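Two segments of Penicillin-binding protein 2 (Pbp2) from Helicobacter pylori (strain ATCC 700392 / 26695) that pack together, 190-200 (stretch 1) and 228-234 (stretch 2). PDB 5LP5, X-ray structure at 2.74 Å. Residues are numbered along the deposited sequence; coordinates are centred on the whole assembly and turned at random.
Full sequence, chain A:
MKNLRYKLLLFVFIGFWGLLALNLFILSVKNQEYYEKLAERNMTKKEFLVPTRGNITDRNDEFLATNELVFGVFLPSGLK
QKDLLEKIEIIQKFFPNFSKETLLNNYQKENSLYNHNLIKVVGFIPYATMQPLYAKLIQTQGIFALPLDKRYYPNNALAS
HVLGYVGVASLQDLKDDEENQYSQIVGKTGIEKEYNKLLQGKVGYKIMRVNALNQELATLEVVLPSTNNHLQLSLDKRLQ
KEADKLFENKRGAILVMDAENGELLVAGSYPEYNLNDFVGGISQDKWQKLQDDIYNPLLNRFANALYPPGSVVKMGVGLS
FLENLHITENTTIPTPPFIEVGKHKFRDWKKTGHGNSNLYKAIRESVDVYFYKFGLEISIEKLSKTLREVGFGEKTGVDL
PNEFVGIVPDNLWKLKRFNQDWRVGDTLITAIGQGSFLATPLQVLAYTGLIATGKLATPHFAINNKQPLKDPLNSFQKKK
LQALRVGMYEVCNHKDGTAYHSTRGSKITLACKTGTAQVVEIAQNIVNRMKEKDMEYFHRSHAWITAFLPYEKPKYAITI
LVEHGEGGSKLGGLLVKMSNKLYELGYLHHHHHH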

# COMPACT_ATOMS: atom_id res chain seq x y z
N GLY A 190 2.48 -4.15 18.21
CA GLY A 190 1.12 -4.65 18.07
C GLY A 190 0.89 -5.66 16.96
O GLY A 190 1.75 -6.50 16.68
N ILE A 191 -0.28 -5.56 16.34
CA ILE A 191 -0.72 -6.52 15.32
C ILE A 191 0.23 -6.58 14.13
O ILE A 191 0.48 -7.66 13.60
N GLU A 192 0.75 -5.44 13.70
CA GLU A 192 1.70 -5.43 12.60
C GLU A 192 2.87 -6.33 12.92
O GLU A 192 3.45 -6.96 12.04
N LYS A 193 3.24 -6.36 14.20
CA LYS A 193 4.32 -7.22 14.64
C LYS A 193 3.83 -8.64 14.89
O LYS A 193 4.41 -9.58 14.39
N GLU A 194 2.76 -8.80 15.65
CA GLU A 194 2.29 -10.13 16.01
C GLU A 194 2.01 -10.96 14.75
O GLU A 194 2.37 -12.14 14.69
N TYR A 195 1.43 -10.34 13.73
CA TYR A 195 1.05 -11.08 12.53
C TYR A 195 1.91 -10.69 11.34
O TYR A 195 1.44 -10.67 10.20
N ASN A 196 3.20 -10.43 11.61
CA ASN A 196 4.11 -9.95 10.56
C ASN A 196 4.25 -10.95 9.43
O ASN A 196 4.10 -10.60 8.26
N LYS A 197 4.55 -12.20 9.79
CA LYS A 197 4.71 -13.26 8.80
C LYS A 197 3.52 -13.35 7.87
O LYS A 197 3.70 -13.43 6.66
N LEU A 198 2.32 -13.36 8.43
CA LEU A 198 1.10 -13.38 7.63
C LEU A 198 1.02 -12.17 6.70
O LEU A 198 0.93 -12.32 5.49
N LEU A 199 1.08 -10.98 7.28
CA LEU A 199 0.86 -9.73 6.55
C LEU A 199 1.87 -9.51 5.42
O LEU A 199 1.54 -8.99 4.35
N GLN A 200 3.09 -9.94 5.69
CA GLN A 200 4.19 -9.78 4.75
C GLN A 200 4.06 -10.73 3.58
O GLN A 200 4.39 -10.39 2.45
N ASN A 228 -3.23 -14.08 -0.73
CA ASN A 228 -4.15 -13.72 0.36
C ASN A 228 -3.36 -13.46 1.65
O ASN A 228 -3.21 -14.33 2.51
N ASN A 229 -2.84 -12.23 1.75
CA ASN A 229 -2.05 -11.79 2.89
C ASN A 229 -2.83 -10.86 3.82
O ASN A 229 -2.30 -10.43 4.83
N HIS A 230 -4.09 -10.59 3.49
CA HIS A 230 -4.94 -9.68 4.28
C HIS A 230 -5.31 -10.27 5.64
O HIS A 230 -5.21 -11.48 5.85
N LEU A 231 -5.74 -9.41 6.55
CA LEU A 231 -6.08 -9.83 7.92
C LEU A 231 -7.28 -9.06 8.44
O LEU A 231 -7.32 -7.83 8.43
N GLN A 232 -8.26 -9.81 8.93
CA GLN A 232 -9.47 -9.22 9.47
C GLN A 232 -9.51 -9.29 11.00
O GLN A 232 -9.33 -10.37 11.59
N LEU A 233 -9.76 -8.13 11.62
CA LEU A 233 -9.84 -7.99 13.07
C LEU A 233 -11.29 -7.83 13.51
O LEU A 233 -12.14 -7.36 12.75
N SER A 234 -11.54 -8.18 14.77
CA SER A 234 -12.88 -8.16 15.34
C SER A 234 -13.35 -6.78 15.78
O SER A 234 -14.53 -6.60 16.07

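What does the start of stretch 2 offer the second helix of stretch 1? The CA-to-CB bond of Asn 228 points away and the residue makes no close contact, so the packing opens with Asn 229, where the backbones come close: its CA lies 5.1 Å from the CA of Leu 199. The CA-to-CB bond of Asn 229 runs sideways, with chi1 at m, and its CB packs 3.8 Å from Leu 198 O. Asn 229 O sits 3.7 Å from Leu 199 CA. The amide is occupied by residues adjoining the stretches: both OD1 and ND2 hydrogen-bond there, while Asn 229 ND2 stays 4.2 Å from Gln 200 O, a proximity without a hydrogen bond.

Does His 230 join the packing? Its CA-to-CB bond points away from stretch 1, chi1 is at p, and the residue is exposed. Only its backbone takes part, with His 230 O 4.3 Å from Leu 198 CD2.

Why is Leu 231 the centre of the contact? Its CA-to-CB bond points toward stretch 1, and it is buried, with the largest area covered by the other stretch. Its chi1 is at t and chi2 at p. Leu 231 CD1 lies 3.6 Å from Leu 198 CD2; Leu 198 starts sideways, but its own t, p rotamer brings its end nearer. Leu 231 CD2 lies 3.9 Å from Ile 191 CG2 and 3.8 Å from Tyr 195 CB, both in residues whose CA-to-CB bonds point toward stretch 2, with chi1 at m. The same methyl approaches the tyrosine ring obliquely, while Tyr 195 OH is hydrogen-bonded elsewhere in the structure. Leu 199 sets off away, yet its m, t rotamer swings the end back, placing Leu 199 CD2 3.9 Å from Leu 231 CB. One leucine thus meets four residues: Ile 191 in the first helix, Tyr 195 at the break, and Leu 198 and Leu 199 in the second.

How does the contact finish beyond Leu 231? Gln 232 has its side chain out of reach. Leu 233 leaves its backbone sideways, but its m, t rotamer carries the end nearer, so that Leu 233 CD2 comes within 4.4 Å of Ile 191 CD1. The backbones have parted here, with 9.5 Å between the CA atoms of Ile 191 and Leu 233. Ser 234 makes no contact. No hydrogen bond crosses between the stretches; the side chains meet through apolar packing.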

# COMPACT_ATOMS: atom_id res chain seq x y z
CB ILE A 191 -2.16 -6.20 14.86
CG1 ILE A 191 -3.15 -6.56 15.96
CG2 ILE A 191 -2.55 -6.94 13.58
CD1 ILE A 191 -3.37 -8.04 16.18
CB GLU A 192 2.23 -4.03 12.35
CG GLU A 192 1.22 -3.07 11.74
CD GLU A 192 1.10 -3.20 10.23
OE1 GLU A 192 1.40 -4.30 9.70
OE2 GLU A 192 0.69 -2.20 9.56
CB LYS A 193 4.96 -6.67 15.90
CG LYS A 193 6.29 -7.33 16.16
CD LYS A 193 6.83 -7.11 17.54
CE LYS A 193 7.88 -8.17 17.81
NZ LYS A 193 8.64 -7.85 19.03
CB GLU A 194 1.05 -10.04 16.92
CG GLU A 194 0.50 -11.38 17.42
CD GLU A 194 1.22 -11.96 18.62
OE1 GLU A 194 2.05 -11.27 19.24
OE2 GLU A 194 0.94 -13.12 18.96
CB TYR A 195 -0.45 -10.89 12.25
CG TYR A 195 -1.34 -11.66 13.22
CD1 TYR A 195 -1.97 -11.01 14.28
CD2 TYR A 195 -1.53 -13.04 13.09
CE1 TYR A 195 -2.76 -11.71 15.17
CE2 TYR A 195 -2.33 -13.73 13.97
CZ TYR A 195 -2.93 -13.07 15.01
OH TYR A 195 -3.73 -13.76 15.90
CB ASN A 196 5.49 -9.68 11.09
CG ASN A 196 6.33 -8.88 10.12
OD1 ASN A 196 6.06 -7.70 9.91
ND2 ASN A 196 7.34 -9.49 9.52
CB LYS A 197 4.91 -14.60 9.50
CG LYS A 197 6.27 -14.73 10.13
CD LYS A 197 6.63 -16.19 10.33
CE LYS A 197 7.91 -16.33 11.15
NZ LYS A 197 7.74 -15.79 12.54
CB LEU A 198 -0.14 -13.41 8.54
CG LEU A 198 -1.51 -13.33 7.86
CD1 LEU A 198 -1.74 -14.58 7.05
CD2 LEU A 198 -2.65 -13.16 8.85
CB LEU A 199 0.88 -8.54 7.52
CG LEU A 199 -0.35 -8.49 8.43
CD1 LEU A 199 -0.10 -7.61 9.65
CD2 LEU A 199 -1.56 -8.01 7.64
CB GLN A 200 5.52 -10.03 5.45
CG GLN A 200 6.71 -9.67 4.60
CD GLN A 200 7.88 -9.22 5.42
OE1 GLN A 200 8.50 -10.02 6.14
NE2 GLN A 200 8.19 -7.92 5.36
CB ASN A 228 -5.26 -14.77 0.57
CG ASN A 228 -6.40 -14.64 -0.45
OD1 ASN A 228 -6.72 -13.54 -0.93
ND2 ASN A 228 -7.02 -15.76 -0.78
CB ASN A 229 -0.79 -11.08 2.39
CG ASN A 229 0.12 -12.01 1.57
OD1 ASN A 229 0.21 -13.22 1.82
ND2 ASN A 229 0.81 -11.42 0.60
CB HIS A 230 -6.25 -9.40 3.54
CG HIS A 230 -7.15 -10.60 3.49
ND1 HIS A 230 -6.95 -11.62 2.58
CD2 HIS A 230 -8.19 -10.98 4.26
CE1 HIS A 230 -7.86 -12.56 2.77
NE2 HIS A 230 -8.62 -12.19 3.79
CB LEU A 231 -4.90 -9.63 8.87
CG LEU A 231 -5.07 -9.99 10.35
CD1 LEU A 231 -5.38 -11.46 10.55
CD2 LEU A 231 -3.81 -9.63 11.12
CB GLN A 232 -10.70 -9.93 8.88
CG GLN A 232 -11.94 -9.07 8.93
CD GLN A 232 -13.21 -9.84 8.69
OE1 GLN A 232 -13.22 -11.08 8.59
NE2 GLN A 232 -14.32 -9.09 8.60
CB LEU A 233 -9.07 -6.77 13.57
CG LEU A 233 -7.61 -6.63 13.16
CD1 LEU A 233 -6.99 -5.45 13.85
CD2 LEU A 233 -6.84 -7.89 13.48
CB SER A 234 -12.94 -9.11 16.53
OG SER A 234 -11.90 -8.83 17.44